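Local coordinates for tryptophan synthase alpha-subunit (Pyrococcus furiosus, PDB 1GEQ), which cleaves indoleglycerol phosphate by a retro-aldol reaction into indole and glyceraldehyde 3-phosphate, as the alpha subunit of tryptophan synthase, at residues L113-P118 against V137-P142; D154-F159 against C190-A195. One frame throughout, in Å; residues are numbered along the deposited sequence.

Contact 1: L113-P118 against V137-P142; sequences LVVDLP and VFLAAP
L113 and V137 meet closely where two neighbouring parallel strands run side by side. Their CB atoms lie 3.9 Å apart, and the branches pass at a slant, CD2 of L113 reaching CG1 of V137. CG of L113 is anti to its backbone N (chi1 169°). From there CD1 presses on the carbonyl of V137, 3.1 Å from its O, a tight fit; the CA-H of L113 points at the same oxygen.

Further along, the backbones part: CA atoms 4.8 Å apart at L113 and V137 are 7.3 Å apart at V115 and L139. Just past the close pair, one water accepts from V114 N and donates to V137 O, 2.7 Å away, doing the work of a missing direct bond. A second water accepts from L139 N and gives only a weak bond to V114 O. Side-chain contact thins as well: CG1 of V115 lies 4.2 Å from CD2 of L139, and CD2 of L117 touches CE2 at the rim of the F138 ring, near its plane.

L113 and V115 sit close to the proton acceptors E36 and D47 respectively. Strand 111-114, helix 122-132 and strand 135-140 form a beta-alpha-beta unit of the TIM barrel, splaying at its catalytic end.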
loop_
_atom_site.group_PDB
_atom_site.type_symbol
_atom_site.label_atom_id
_atom_site.label_comp_id
_atom_site.label_asym_id
_atom_site.label_seq_id
_atom_site.Cartn_x
_atom_site.Cartn_y
_atom_site.Cartn_z
ATOM N N LEU A 113 1.874 -2.831 6.668
ATOM C CA LEU A 113 2.813 -1.734 6.553
ATOM C C LEU A 113 2.405 -0.659 7.552
ATOM O O LEU A 113 1.313 -0.094 7.456
ATOM C CB LEU A 113 2.792 -1.162 5.134
ATOM C CG LEU A 113 3.518 0.170 4.891
ATOM C CD1 LEU A 113 4.957 0.118 5.388
ATOM C CD2 LEU A 113 3.492 0.476 3.404
ATOM N N VAL A 114 3.274 -0.407 8.524
ATOM C CA VAL A 114 3.014 0.615 9.525
ATOM C C VAL A 114 3.888 1.801 9.136
ATOM O O VAL A 114 5.104 1.784 9.318
ATOM C CB VAL A 114 3.373 0.122 10.940
ATOM C CG1 VAL A 114 2.955 1.165 11.981
ATOM C CG2 VAL A 114 2.668 -1.193 11.215
ATOM N N VAL A 115 3.240 2.816 8.583
ATOM C CA VAL A 115 3.879 4.031 8.104
ATOM C C VAL A 115 4.828 4.725 9.070
ATOM O O VAL A 115 5.963 5.041 8.716
ATOM C CB VAL A 115 2.811 5.055 7.670
ATOM C CG1 VAL A 115 3.470 6.245 7.007
ATOM C CG2 VAL A 115 1.821 4.399 6.729
ATOM N N ASP A 116 4.356 4.963 10.289
ATOM C CA ASP A 116 5.155 5.657 11.292
ATOM C C ASP A 116 5.513 4.820 12.521
ATOM O O ASP A 116 5.398 5.294 13.653
ATOM C CB ASP A 116 4.407 6.914 11.729
ATOM C CG ASP A 116 3.036 6.601 12.304
ATOM O OD1 ASP A 116 2.510 5.505 12.027
ATOM O OD2 ASP A 116 2.481 7.450 13.023
ATOM N N LEU A 117 5.952 3.586 12.297
ATOM C CA LEU A 117 6.332 2.698 13.392
ATOM C C LEU A 117 7.620 3.186 14.051
ATOM O O LEU A 117 8.658 3.293 13.395
ATOM C CB LEU A 117 6.558 1.272 12.871
ATOM C CG LEU A 117 7.001 0.231 13.911
ATOM C CD1 LEU A 117 5.821 -0.125 14.802
ATOM C CD2 LEU A 117 7.527 -1.016 13.224
ATOM N N PRO A 118 7.568 3.494 15.355
ATOM C CA PRO A 118 8.770 3.963 16.056
ATOM C C PRO A 118 9.894 2.944 15.870
ATOM O O PRO A 118 9.691 1.745 16.063
ATOM C CB PRO A 118 8.293 4.068 17.499
ATOM C CG PRO A 118 6.842 4.479 17.332
ATOM C CD PRO A 118 6.385 3.547 16.233
ATOM N N VAL A 137 5.996 -5.303 5.753
ATOM C CA VAL A 137 6.356 -4.420 4.654
ATOM C C VAL A 137 6.895 -3.161 5.329
ATOM O O VAL A 137 6.243 -2.600 6.210
ATOM C CB VAL A 137 5.130 -4.039 3.802
ATOM C CG1 VAL A 137 5.542 -3.088 2.676
ATOM C CG2 VAL A 137 4.492 -5.274 3.239
ATOM N N PHE A 138 8.095 -2.737 4.941
ATOM C CA PHE A 138 8.696 -1.530 5.495
ATOM C C PHE A 138 8.971 -0.556 4.367
ATOM O O PHE A 138 9.247 -0.960 3.239
ATOM C CB PHE A 138 10.005 -1.841 6.220
ATOM C CG PHE A 138 9.813 -2.554 7.518
ATOM C CD1 PHE A 138 9.919 -3.938 7.587
ATOM C CD2 PHE A 138 9.512 -1.841 8.677
ATOM C CE1 PHE A 138 9.733 -4.606 8.793
ATOM C CE2 PHE A 138 9.323 -2.504 9.897
ATOM C CZ PHE A 138 9.434 -3.891 9.952
ATOM N N LEU A 139 8.908 0.731 4.674
ATOM C CA LEU A 139 9.148 1.714 3.640
ATOM C C LEU A 139 10.498 2.399 3.765
ATOM O O LEU A 139 11.127 2.397 4.824
ATOM C CB LEU A 139 8.012 2.746 3.623
ATOM C CG LEU A 139 7.954 3.883 4.632
ATOM C CD1 LEU A 139 8.918 4.981 4.212
ATOM C CD2 LEU A 139 6.526 4.436 4.686
ATOM N N ALA A 140 10.950 2.948 2.648
ATOM C CA ALA A 140 12.217 3.654 2.596
ATOM C C ALA A 140 11.985 4.833 1.668
ATOM O O ALA A 140 11.329 4.703 0.637
ATOM C CB ALA A 140 13.327 2.735 2.048
ATOM N N ALA A 141 12.503 5.992 2.068
ATOM C CA ALA A 141 12.366 7.219 1.297
ATOM C C ALA A 141 13.739 7.535 0.719
ATOM O O ALA A 141 14.717 6.863 1.042
ATOM C CB ALA A 141 11.897 8.361 2.208
ATOM N N PRO A 142 13.831 8.556 -0.142
ATOM C CA PRO A 142 15.117 8.925 -0.747
ATOM C C PRO A 142 16.264 9.300 0.218
ATOM O O PRO A 142 17.439 9.263 -0.172
ATOM C CB PRO A 142 14.730 10.069 -1.679
ATOM C CG PRO A 142 13.350 9.683 -2.116
ATOM C CD PRO A 142 12.723 9.274 -0.801
HETATM O O HOH W 1 5.934 -1.794 8.721
HETATM O O HOH W 2 7.774 1.118 7.394
#

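Contact 2: D154-F159 against C190-A195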
loop_
_atom_site.group_PDB
_atom_site.type_symbol
_atom_site.label_atom_id
_atom_site.label_comp_id
_atom_site.label_asym_id
_atom_site.label_seq_id
_atom_site.Cartn_x
_atom_site.Cartn_y
_atom_site.Cartn_z
ATOM N N ASP A 154 16.523 -6.856 5.952
ATOM C CA ASP A 154 16.646 -8.023 6.831
ATOM C C ASP A 154 15.417 -8.265 7.707
ATOM O O ASP A 154 15.154 -9.398 8.101
ATOM C CB ASP A 154 17.871 -7.911 7.742
ATOM C CG ASP A 154 19.185 -8.055 6.992
ATOM O OD1 ASP A 154 19.204 -8.695 5.920
ATOM O OD2 ASP A 154 20.201 -7.537 7.487
ATOM N N MET A 155 14.669 -7.216 8.021
ATOM C CA MET A 155 13.481 -7.382 8.853
ATOM C C MET A 155 12.234 -7.608 8.001
ATOM O O MET A 155 11.181 -7.972 8.517
ATOM C CB MET A 155 13.252 -6.142 9.724
ATOM C CG MET A 155 14.376 -5.805 10.674
ATOM S SD MET A 155 13.863 -4.478 11.776
ATOM C CE MET A 155 13.678 -3.108 10.616
ATOM N N THR A 156 12.356 -7.386 6.698
ATOM C CA THR A 156 11.215 -7.530 5.800
ATOM C C THR A 156 10.925 -8.954 5.338
ATOM O O THR A 156 11.815 -9.646 4.850
ATOM C CB THR A 156 11.409 -6.659 4.543
ATOM O OG1 THR A 156 11.493 -5.278 4.926
ATOM C CG2 THR A 156 10.254 -6.876 3.573
ATOM N N THR A 157 9.666 -9.376 5.476
ATOM C CA THR A 157 9.269 -10.703 5.029
ATOM C C THR A 157 8.273 -10.608 3.869
ATOM O O THR A 157 7.991 -11.607 3.205
ATOM C CB THR A 157 8.657 -11.561 6.189
ATOM O OG1 THR A 157 7.500 -10.911 6.730
ATOM C CG2 THR A 157 9.688 -11.762 7.313
ATOM N N GLY A 158 7.747 -9.404 3.620
ATOM C CA GLY A 158 6.799 -9.209 2.530
ATOM C C GLY A 158 7.495 -8.617 1.311
ATOM O O GLY A 158 7.752 -9.322 0.333
ATOM N N PHE A 159 7.758 -7.312 1.357
ATOM C CA PHE A 159 8.495 -6.615 0.302
ATOM C C PHE A 159 8.884 -5.243 0.830
ATOM O O PHE A 159 8.338 -4.781 1.829
ATOM C CB PHE A 159 7.688 -6.505 -1.011
ATOM C CG PHE A 159 6.417 -5.701 -0.901
ATOM C CD1 PHE A 159 6.425 -4.332 -1.153
ATOM C CD2 PHE A 159 5.208 -6.319 -0.579
ATOM C CE1 PHE A 159 5.258 -3.581 -1.086
ATOM C CE2 PHE A 159 4.020 -5.571 -0.505
ATOM C CZ PHE A 159 4.049 -4.196 -0.760
ATOM N N CYS A 190 18.770 -4.966 -1.591
ATOM C CA CYS A 190 17.698 -5.844 -1.157
ATOM C C CYS A 190 17.581 -7.221 -1.789
ATOM O O CYS A 190 17.697 -7.372 -2.996
ATOM C CB CYS A 190 16.358 -5.138 -1.333
ATOM S SG CYS A 190 16.311 -3.525 -0.547
ATOM N N ARG A 191 17.326 -8.210 -0.931
ATOM C CA ARG A 191 17.113 -9.578 -1.378
ATOM C C ARG A 191 15.595 -9.694 -1.591
ATOM O O ARG A 191 15.132 -10.458 -2.437
ATOM C CB ARG A 191 17.616 -10.568 -0.314
ATOM C CG ARG A 191 19.144 -10.542 -0.163
ATOM C CD ARG A 191 19.669 -11.536 0.863
ATOM N NE ARG A 191 21.096 -11.802 0.659
ATOM C CZ ARG A 191 22.093 -11.088 1.180
ATOM N NH1 ARG A 191 21.834 -10.042 1.956
ATOM N NH2 ARG A 191 23.352 -11.410 0.907
ATOM N N ASN A 192 14.827 -8.916 -0.826
ATOM C CA ASN A 192 13.366 -8.902 -0.955
ATOM C C ASN A 192 12.964 -8.183 -2.235
ATOM O O ASN A 192 13.734 -7.396 -2.779
ATOM C CB ASN A 192 12.714 -8.159 0.213
ATOM C CG ASN A 192 12.551 -9.020 1.437
ATOM O OD1 ASN A 192 13.300 -8.893 2.408
ATOM N ND2 ASN A 192 11.570 -9.907 1.401
ATOM N N LYS A 193 11.763 -8.470 -2.729
ATOM C CA LYS A 193 11.282 -7.786 -3.919
ATOM C C LYS A 193 11.018 -6.348 -3.487
ATOM O O LYS A 193 10.827 -6.079 -2.299
ATOM C CB LYS A 193 9.987 -8.415 -4.437
ATOM C CG LYS A 193 10.178 -9.824 -5.001
ATOM C CD LYS A 193 8.952 -10.256 -5.794
ATOM C CE LYS A 193 9.202 -11.584 -6.519
ATOM N NZ LYS A 193 8.228 -11.785 -7.636
ATOM N N VAL A 194 11.015 -5.436 -4.446
ATOM C CA VAL A 194 10.790 -4.026 -4.155
ATOM C C VAL A 194 9.623 -3.501 -4.977
ATOM O O VAL A 194 9.495 -3.822 -6.157
ATOM C CB VAL A 194 12.052 -3.173 -4.503
ATOM C CG1 VAL A 194 11.745 -1.698 -4.361
ATOM C CG2 VAL A 194 13.210 -3.562 -3.597
ATOM N N ALA A 195 8.772 -2.701 -4.342
ATOM C CA ALA A 195 7.646 -2.085 -5.028
ATOM C C ALA A 195 7.883 -0.587 -4.841
ATOM O O ALA A 195 8.428 -0.168 -3.806
ATOM C CB ALA A 195 6.320 -2.507 -4.376
HETATM O O HOH W 3 18.788 -9.444 3.474
HETATM O O HOH W 4 10.013 -10.212 -0.992
#
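F159 sets its CD1-CE1 side against the methyl of A195, CE1 lying 3.6 Å from CB, while its own CB rests 3.4 Å from the carbonyl O of K193. With chi1 at 63°, CG stands between the backbone N and the carbonyl carbon, and the ring carries on to an edge-to-face meeting with F2.

Beside it, the amide of N192 reaches across to the turn that follows helix 146-155. Its CG lies 3.8 Å from CG2 of T156 and 3.5 Å from the T156 carbonyl O, so the flat group has a methyl and a polar atom as neighbours. T156 OG1 is engaged with I152 O, back in its own helix. D153 also holds the loop bearing N192, its carboxylate accepting from the backbone N of both R191 and N192. An alanine at N192 would probably leave the T156 carbonyl without its amide neighbour and open a gap beside CG2.

Water joins the backbones, donating to G158 O at 2.8 Å and accepting from K193 N at 3.0 Å. At the exposed margin a water on D154 OD1 makes a weak, 3.5 Å link to R191 NH1; the opposite charges, though not in direct contact, would probably still attract. The chemistry is thus mixed: ring against methyl, amide beside main-chain carbonyl, and water between backbones, with direct strand pairing where K193 and A195 bond to V160.

Both contacts join neighbouring strands of the same eight-stranded barrel, at opposite ends of it. Contact 1 lies toward the C-terminal ends of strands 111-114 and 135-140, contact 2 at the start of strands 159-163 and 194-197. Contact 1 is nearly all aliphatic and has no exposed residue among those that touch; contact 2 runs from a buried aromatic ring out to a charged surface loop, with an amide between. In each, water bridges a backbone N-H and carbonyl beside ordinary strand pairing (V137 with I112, K193 with V160). The two touch through strand 135-140: V137 CG1 packs 3.4 Å from F159 O, and the F138 ring reaches T156. L113 and F159 both come near E36.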